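Local coordinates for protein glutamine cyclotransferase (Zymomonas mobilis, PDB 3NOL) that catalyses the conversion of N-terminal glutamine to pyroglutamate with loss of ammonia, acting as a bacterial beta-propeller glutaminyl cyclase, at residues V100-K105 and L139-G144; P146-L151 and G182-N187. One frame throughout, in Å; residues are numbered along the deposited sequence.

Contact 1 (V100-K105 and L139-G144)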
ATOM      1  N   VAL A 100       8.975   0.742  -8.473  1.00  7.74           N
ATOM      2  CA  VAL A 100       9.290  -0.673  -8.325  1.00  7.20           C
ATOM      3  C   VAL A 100       7.979  -1.394  -7.986  1.00  7.29           C
ATOM      4  O   VAL A 100       7.146  -0.875  -7.217  1.00  6.34           O
ATOM      5  CB  VAL A 100      10.325  -0.911  -7.199  1.00  8.03           C
ATOM      6  CG1 VAL A 100      10.664  -2.395  -7.100  1.00  8.30           C
ATOM      7  CG2 VAL A 100      11.597  -0.039  -7.410  1.00  7.88           C
ATOM      8  N   GLY A 101       7.778  -2.550  -8.594  1.00  6.89           N
ATOM      9  CA  GLY A 101       6.524  -3.288  -8.452  1.00  7.27           C
ATOM     10  C   GLY A 101       6.776  -4.766  -8.155  1.00  7.72           C
ATOM     11  O   GLY A 101       7.738  -5.361  -8.675  1.00  7.16           O
ATOM     12  N   LEU A 102       5.892  -5.348  -7.336  1.00  7.10           N
ATOM     13  CA  LEU A 102       5.846  -6.783  -7.057  1.00  7.22           C
ATOM     14  C   LEU A 102       4.779  -7.489  -7.903  1.00  7.58           C
ATOM     15  O   LEU A 102       3.984  -6.838  -8.586  1.00  7.00           O
ATOM     16  CB  LEU A 102       5.549  -6.997  -5.568  1.00  6.59           C
ATOM     17  CG  LEU A 102       6.502  -6.236  -4.612  1.00  6.37           C
ATOM     18  CD1 LEU A 102       6.072  -6.497  -3.167  1.00  9.62           C
ATOM     19  CD2 LEU A 102       7.988  -6.608  -4.882  1.00  7.75           C
ATOM     20  N   THR A 103       4.781  -8.821  -7.866  1.00  7.94           N
ATOM     21  CA  THR A 103       3.760  -9.612  -8.590  1.00  9.01           C
ATOM     22  C   THR A 103       3.093 -10.625  -7.654  1.00 10.20           C
ATOM     23  O   THR A 103       3.618 -10.922  -6.578  1.00 10.57           O
ATOM     24  CB  THR A 103       4.328 -10.372  -9.807  1.00  9.18           C
ATOM     25  OG1 THR A 103       5.353 -11.248  -9.355  1.00  7.69           O
ATOM     26  CG2 THR A 103       4.903  -9.384 -10.888  1.00  9.46           C
ATOM     27  N   TRP A 104       1.953 -11.156  -8.101  1.00 11.82           N
ATOM     28  CA  TRP A 104       1.092 -12.015  -7.294  1.00 13.86           C
ATOM     29  C   TRP A 104       1.746 -13.386  -7.058  1.00 15.11           C
ATOM     30  O   TRP A 104       1.998 -13.767  -5.917  1.00 16.41           O
ATOM     31  CB  TRP A 104      -0.270 -12.170  -7.981  1.00 14.48           C
ATOM     32  CG  TRP A 104      -1.335 -12.821  -7.131  1.00 14.69           C
ATOM     33  CD1 TRP A 104      -1.550 -12.644  -5.796  1.00 15.51           C
ATOM     34  CD2 TRP A 104      -2.347 -13.726  -7.586  1.00 13.73           C
ATOM     35  NE1 TRP A 104      -2.635 -13.390  -5.386  1.00 15.09           N
ATOM     36  CE2 TRP A 104      -3.141 -14.063  -6.468  1.00 14.79           C
ATOM     37  CE3 TRP A 104      -2.657 -14.286  -8.835  1.00 14.54           C
ATOM     38  CZ2 TRP A 104      -4.224 -14.935  -6.557  1.00 15.24           C
ATOM     39  CZ3 TRP A 104      -3.744 -15.157  -8.924  1.00 15.62           C
ATOM     40  CH2 TRP A 104      -4.508 -15.471  -7.787  1.00 15.60           C
ATOM     41  N   LYS A 105       2.046 -14.087  -8.149  1.00 15.90           N
ATOM     42  CA  LYS A 105       2.557 -15.455  -8.083  1.00 16.74           C
ATOM     43  C   LYS A 105       3.826 -15.703  -8.920  1.00 16.63           C
ATOM     44  O   LYS A 105       4.295 -16.844  -9.018  1.00 16.86           O
ATOM     45  CB  LYS A 105       1.460 -16.419  -8.537  1.00 16.87           C
ATOM     46  CG  LYS A 105       0.218 -16.433  -7.661  1.00 19.87           C
ATOM     47  CD  LYS A 105       0.560 -16.553  -6.177  1.00 21.07           C
ATOM     48  CE  LYS A 105      -0.287 -17.621  -5.513  1.00 24.41           C
ATOM     49  NZ  LYS A 105      -1.689 -17.577  -5.967  1.00 26.86           N
ATOM     50  N   LEU A 139      13.890  -0.239   0.330  1.00  8.09           N
ATOM     51  CA  LEU A 139      12.523  -0.671   0.019  1.00  7.13           C
ATOM     52  C   LEU A 139      12.116  -1.654   1.098  1.00  7.36           C
ATOM     53  O   LEU A 139      12.949  -2.402   1.604  1.00  8.65           O
ATOM     54  CB  LEU A 139      12.472  -1.362  -1.343  1.00  8.11           C
ATOM     55  CG  LEU A 139      12.630  -0.352  -2.498  1.00  7.42           C
ATOM     56  CD1 LEU A 139      13.303  -0.952  -3.775  1.00 10.12           C
ATOM     57  CD2 LEU A 139      11.315   0.395  -2.843  1.00  8.91           C
ATOM     58  N   ILE A 140      10.820  -1.706   1.388  1.00  6.53           N
ATOM     59  CA  ILE A 140      10.332  -2.550   2.459  1.00  6.47           C
ATOM     60  C   ILE A 140       9.131  -3.290   1.896  1.00  6.37           C
ATOM     61  O   ILE A 140       8.188  -2.655   1.402  1.00  4.98           O
ATOM     62  CB  ILE A 140       9.908  -1.732   3.685  1.00  6.34           C
ATOM     63  CG1 ILE A 140      11.056  -0.836   4.191  1.00  6.45           C
ATOM     64  CG2 ILE A 140       9.372  -2.680   4.781  1.00  5.60           C
ATOM     65  CD1 ILE A 140      10.544   0.234   5.127  1.00  7.02           C
ATOM     66  N   MET A 141       9.194  -4.618   1.927  1.00  6.67           N
ATOM     67  CA  MET A 141       8.161  -5.446   1.333  1.00  7.58           C
ATOM     68  C   MET A 141       7.509  -6.415   2.334  1.00  6.61           C
ATOM     69  O   MET A 141       8.199  -7.037   3.157  1.00  6.77           O
ATOM     70  CB  MET A 141       8.709  -6.212   0.118  1.00  8.39           C
ATOM     71  CG  MET A 141       9.631  -7.364   0.389  1.00 10.78           C
ATOM     72  SD  MET A 141      10.159  -8.156  -1.176  1.00 11.84           S
ATOM     73  CE  MET A 141       8.704  -9.033  -1.714  1.00 13.33           C
ATOM     74  N   SER A 142       6.183  -6.509   2.252  1.00  6.21           N
ATOM     75  CA  SER A 142       5.401  -7.522   2.973  1.00  5.51           C
ATOM     76  C   SER A 142       5.011  -8.637   1.983  1.00  6.34           C
ATOM     77  O   SER A 142       5.182  -8.491   0.755  1.00  6.16           O
ATOM     78  CB  SER A 142       4.124  -6.902   3.555  1.00  5.80           C
ATOM     79  OG  SER A 142       3.310  -6.351   2.516  1.00  5.57           O
ATOM     80  N   ASP A 143       4.453  -9.719   2.518  1.00  6.04           N
ATOM     81  CA  ASP A 143       4.112 -10.886   1.714  1.00  5.94           C
ATOM     82  C   ASP A 143       2.962 -11.716   2.294  1.00  4.80           C
ATOM     83  O   ASP A 143       2.811 -12.889   1.947  1.00  5.32           O
ATOM     84  CB  ASP A 143       5.366 -11.774   1.501  1.00  6.27           C
ATOM     85  CG  ASP A 143       5.897 -12.386   2.798  1.00  7.30           C
ATOM     86  OD1 ASP A 143       5.265 -12.206   3.861  1.00  7.41           O
ATOM     87  OD2 ASP A 143       6.951 -13.057   2.744  1.00  8.28           O
ATOM     88  N   GLY A 144       2.168 -11.144   3.192  1.00  4.54           N
ATOM     89  CA  GLY A 144       0.989 -11.854   3.725  1.00  4.79           C
ATOM     90  C   GLY A 144       1.367 -12.697   4.940  1.00  4.88           C
ATOM     91  O   GLY A 144       0.496 -13.284   5.575  1.00  6.81           O
TER

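Contact 2 (P146-L151 and G182-N187)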
ATOM      1  N   PRO A 146       3.977 -12.768   8.694  1.00  5.35           N
ATOM      2  CA  PRO A 146       4.501 -11.765   9.657  1.00  5.64           C
ATOM      3  C   PRO A 146       5.842 -11.125   9.278  1.00  6.11           C
ATOM      4  O   PRO A 146       6.307 -10.205   9.967  1.00  6.32           O
ATOM      5  CB  PRO A 146       4.685 -12.576  10.956  1.00  6.16           C
ATOM      6  CG  PRO A 146       3.779 -13.746  10.801  1.00  6.02           C
ATOM      7  CD  PRO A 146       3.920 -14.106   9.315  1.00  5.42           C
ATOM      8  N   VAL A 147       6.460 -11.624   8.218  1.00  6.35           N
ATOM      9  CA  VAL A 147       7.859 -11.264   7.927  1.00  6.55           C
ATOM     10  C   VAL A 147       7.917 -10.085   6.951  1.00  7.14           C
ATOM     11  O   VAL A 147       7.304 -10.146   5.863  1.00  7.25           O
ATOM     12  CB  VAL A 147       8.633 -12.450   7.355  1.00  7.06           C
ATOM     13  CG1 VAL A 147      10.084 -12.022   7.022  1.00  5.95           C
ATOM     14  CG2 VAL A 147       8.633 -13.631   8.325  1.00  6.74           C
ATOM     15  N   LEU A 148       8.635  -9.030   7.345  1.00  6.19           N
ATOM     16  CA  LEU A 148       8.954  -7.908   6.443  1.00  6.68           C
ATOM     17  C   LEU A 148      10.429  -7.970   6.026  1.00  7.04           C
ATOM     18  O   LEU A 148      11.302  -8.306   6.837  1.00  6.59           O
ATOM     19  CB  LEU A 148       8.694  -6.555   7.124  1.00  7.27           C
ATOM     20  CG  LEU A 148       7.259  -6.200   7.539  1.00  7.50           C
ATOM     21  CD1 LEU A 148       7.224  -4.832   8.262  1.00  7.33           C
ATOM     22  CD2 LEU A 148       6.367  -6.178   6.281  1.00  7.30           C
ATOM     23  N   ARG A 149      10.700  -7.621   4.774  1.00  7.25           N
ATOM     24  CA  ARG A 149      12.060  -7.620   4.243  1.00  7.15           C
ATOM     25  C   ARG A 149      12.438  -6.232   3.791  1.00  7.72           C
ATOM     26  O   ARG A 149      11.649  -5.562   3.088  1.00  7.48           O
ATOM     27  CB  ARG A 149      12.166  -8.572   3.058  1.00  7.26           C
ATOM     28  CG  ARG A 149      12.155 -10.018   3.458  1.00  9.78           C
ATOM     29  CD  ARG A 149      12.002 -10.880   2.209  1.00 10.54           C
ATOM     30  NE  ARG A 149      10.605 -11.170   1.881  1.00 13.04           N
ATOM     31  CZ  ARG A 149      10.200 -11.771   0.758  1.00 11.41           C
ATOM     32  NH1 ARG A 149       8.914 -12.033   0.578  1.00 10.65           N
ATOM     33  NH2 ARG A 149      11.084 -12.117  -0.181  1.00 11.28           N
ATOM     34  N   PHE A 150      13.630  -5.815   4.206  1.00  6.80           N
ATOM     35  CA  PHE A 150      14.212  -4.539   3.797  1.00  6.86           C
ATOM     36  C   PHE A 150      15.173  -4.841   2.668  1.00  7.52           C
ATOM     37  O   PHE A 150      16.168  -5.556   2.891  1.00  7.51           O
ATOM     38  CB  PHE A 150      14.976  -3.890   4.953  1.00  7.67           C
ATOM     39  CG  PHE A 150      14.107  -3.434   6.089  1.00  7.52           C
ATOM     40  CD1 PHE A 150      13.891  -2.064   6.307  1.00  8.52           C
ATOM     41  CD2 PHE A 150      13.518  -4.361   6.957  1.00  8.79           C
ATOM     42  CE1 PHE A 150      13.094  -1.625   7.377  1.00 10.73           C
ATOM     43  CE2 PHE A 150      12.705  -3.937   8.015  1.00 10.03           C
ATOM     44  CZ  PHE A 150      12.496  -2.571   8.239  1.00  8.78           C
ATOM     45  N   LEU A 151      14.889  -4.290   1.487  1.00  7.57           N
ATOM     46  CA  LEU A 151      15.713  -4.521   0.303  1.00  8.56           C
ATOM     47  C   LEU A 151      16.735  -3.419   0.082  1.00  8.12           C
ATOM     48  O   LEU A 151      16.405  -2.232   0.195  1.00  8.00           O
ATOM     49  CB  LEU A 151      14.851  -4.664  -0.956  1.00  8.68           C
ATOM     50  CG  LEU A 151      13.648  -5.635  -0.959  1.00  9.57           C
ATOM     51  CD1 LEU A 151      12.978  -5.691  -2.342  1.00 10.66           C
ATOM     52  CD2 LEU A 151      13.995  -7.040  -0.481  1.00 12.25           C
ATOM     53  N   GLY A 182       8.538   7.641  10.118  1.00  8.45           N
ATOM     54  CA  GLY A 182       9.451   6.787  10.884  1.00  9.19           C
ATOM     55  C   GLY A 182       8.832   5.468  11.312  1.00  9.21           C
ATOM     56  O   GLY A 182       9.519   4.640  11.921  1.00  9.83           O
ATOM     57  N   GLU A 183       7.544   5.274  10.993  1.00  8.05           N
ATOM     58  CA  GLU A 183       6.847   4.017  11.266  1.00  8.49           C
ATOM     59  C   GLU A 183       6.421   3.288   9.988  1.00  7.75           C
ATOM     60  O   GLU A 183       6.185   3.911   8.946  1.00  7.33           O
ATOM     61  CB  GLU A 183       5.614   4.265  12.152  1.00  9.22           C
ATOM     62  CG  GLU A 183       5.988   4.808  13.506  1.00 12.92           C
ATOM     63  CD  GLU A 183       4.834   4.875  14.481  1.00 16.21           C
ATOM     64  OE1 GLU A 183       3.665   4.878  14.055  1.00 14.42           O
ATOM     65  OE2 GLU A 183       5.121   4.934  15.700  1.00 21.03           O
ATOM     66  N   ILE A 184       6.298   1.968  10.080  1.00  6.39           N
ATOM     67  CA  ILE A 184       5.706   1.227   8.960  1.00  6.48           C
ATOM     68  C   ILE A 184       4.215   1.021   9.262  1.00  6.89           C
ATOM     69  O   ILE A 184       3.866   0.373  10.249  1.00  7.43           O
ATOM     70  CB  ILE A 184       6.409  -0.148   8.719  1.00  4.99           C
ATOM     71  CG1 ILE A 184       7.918   0.029   8.458  1.00  6.33           C
ATOM     72  CG2 ILE A 184       5.672  -0.931   7.593  1.00  6.92           C
ATOM     73  CD1 ILE A 184       8.706  -1.207   8.721  1.00  6.38           C
ATOM     74  N   PHE A 185       3.344   1.626   8.458  1.00  6.69           N
ATOM     75  CA  PHE A 185       1.899   1.344   8.531  1.00  6.45           C
ATOM     76  C   PHE A 185       1.606   0.160   7.594  1.00  6.34           C
ATOM     77  O   PHE A 185       2.087   0.137   6.448  1.00  6.08           O
ATOM     78  CB  PHE A 185       1.091   2.543   8.051  1.00  6.75           C
ATOM     79  CG  PHE A 185       0.996   3.709   9.060  1.00  6.46           C
ATOM     80  CD1 PHE A 185       1.971   3.913  10.060  1.00  7.09           C
ATOM     81  CD2 PHE A 185      -0.061   4.607   8.955  1.00  6.65           C
ATOM     82  CE1 PHE A 185       1.879   5.002  10.958  1.00  7.31           C
ATOM     83  CE2 PHE A 185      -0.175   5.711   9.831  1.00  7.72           C
ATOM     84  CZ  PHE A 185       0.805   5.908  10.839  1.00  8.41           C
ATOM     85  N   ALA A 186       0.796  -0.796   8.053  1.00  6.33           N
ATOM     86  CA  ALA A 186       0.443  -1.935   7.193  1.00  5.83           C
ATOM     87  C   ALA A 186      -1.026  -2.274   7.285  1.00  5.96           C
ATOM     88  O   ALA A 186      -1.570  -2.354   8.393  1.00  4.69           O
ATOM     89  CB  ALA A 186       1.247  -3.172   7.579  1.00  5.84           C
ATOM     90  N   ASN A 187      -1.680  -2.470   6.141  1.00  5.21           N
ATOM     91  CA  ASN A 187      -2.983  -3.125   6.180  1.00  5.26           C
ATOM     92  C   ASN A 187      -2.788  -4.549   6.700  1.00  5.80           C
ATOM     93  O   ASN A 187      -1.773  -5.184   6.411  1.00  5.15           O
ATOM     94  CB  ASN A 187      -3.634  -3.178   4.793  1.00  4.28           C
ATOM     95  CG  ASN A 187      -4.098  -1.816   4.316  1.00  6.79           C
ATOM     96  OD1 ASN A 187      -3.442  -1.195   3.489  1.00  5.76           O
ATOM     97  ND2 ASN A 187      -5.234  -1.350   4.834  1.00  6.40           N
TER

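Contact 1 (V100-K105 and L139-G144)
Val100 faces Leu139 and Leu102 faces Met141 across two strand segments that run in nearly the same direction, 17° apart. The spacing is even: Val100 CA lies 8.9 Å from Leu139 CA, and Leu102 CA 8.8 Å from Met141 CA. The two strands belong to different sheets, and the space between them is bridged mainly by side chains.

Leu102 and Met141 make the closer of the two pairings. The thioether chain leaves its backbone with CG between N and the carbonyl carbon (chi1 74°), extends, and then bends at its last torsion (chi3 -73°), which lays the terminal methyl against the isopropyl fork of Leu102. CE is 3.9 Å from Leu102 CD1 and also 4.1 Å from Leu102 CD2, so it meets both branches. Val100 and Leu139 touch through a single methyl each, CG2 of the valine lying 4.1 Å from CD1 of the leucine, and the two side chains pass at a slant. All four residues are buried, and the pairings are apolar. Ser142, at the margin, directs its hydroxyl elsewhere: OG is hydrogen-bonded to Asn175 O and Gly131 N.

In the beta-propeller, strands 98-103 and 139-141 are each second in the order of consecutive four- and five-stranded sheets, so the contact joins the faces of adjacent blades. Leu132, on strand 132-134, touches Val100, Leu102 and Met141 and extends the apolar layer, Tyr125 packs on Leu102, and Met141 also reaches Arg149 and Leu151 on strand 147-151.

Contact 2 (P146-L151 and G182-N187)
Leu148 and Ile184 stand opposite each other, their CA atoms 10.0 Å apart, on strands 147-151 and 183-188, which cross at a steep angle and are not sheet neighbours. Ile184 CD1 makes the closest approach to both Leu148 and Phe150 of the other strand. CG1 of the isoleucine is anti to the carbonyl carbon (chi1 -57°) and the chain continues extended, which sends CD1 far out from its strand. There it meets Leu148 CD1 tip to tip at 3.9 Å.

The same methyl comes within 4.1 Å of Phe150 CZ, approaching the ring obliquely. Although the CB of Phe150 does not point at Ile184, the length of the side chain brings the far end of the ring up to it, so CD1 is met by an aliphatic branch and the far end of an aromatic ring, two residues apart on one strand.

Strand 147-151 is third in its propeller blade and strand 183-188 second in the next, so the contact spans the interface between successive blades. Strand 177-180 helps to fill this interface: its Leu177 touches both Leu148 and Ala186, while Trp179 packs on Ile184. Leu177 also belongs to the calcium site, with Phe48, Glu176, Glu178 and Ile230, and the side chain of Ile184 is about 9 Å from the metal. Phe150 has a further partner within its own blade, a cation-pi interaction with Arg160 of strand 158-166.

Both contacts are buried apolar seams between successive propeller blades, and they share the middle one: contact 1 joins it to the blade before, contact 2 to the blade after. Strands 139-141 and 147-151 are adjacent in that blade, where Met141 N pairs with Arg149 O and Leu139 O with Leu151 N, both probable hydrogen bonds. Leu139 and Met141 point from one face of this sheet, Leu148 and Phe150 from the other, so the two interfaces use its opposite faces. Contact 1 buries more surface, 165 against 111 Å², and spreads it over two separate aliphatic and thioether pairings; contact 2 gathers around one methyl and adds an aromatic ring. Ser142 packs on Leu148, bringing the two contacts together.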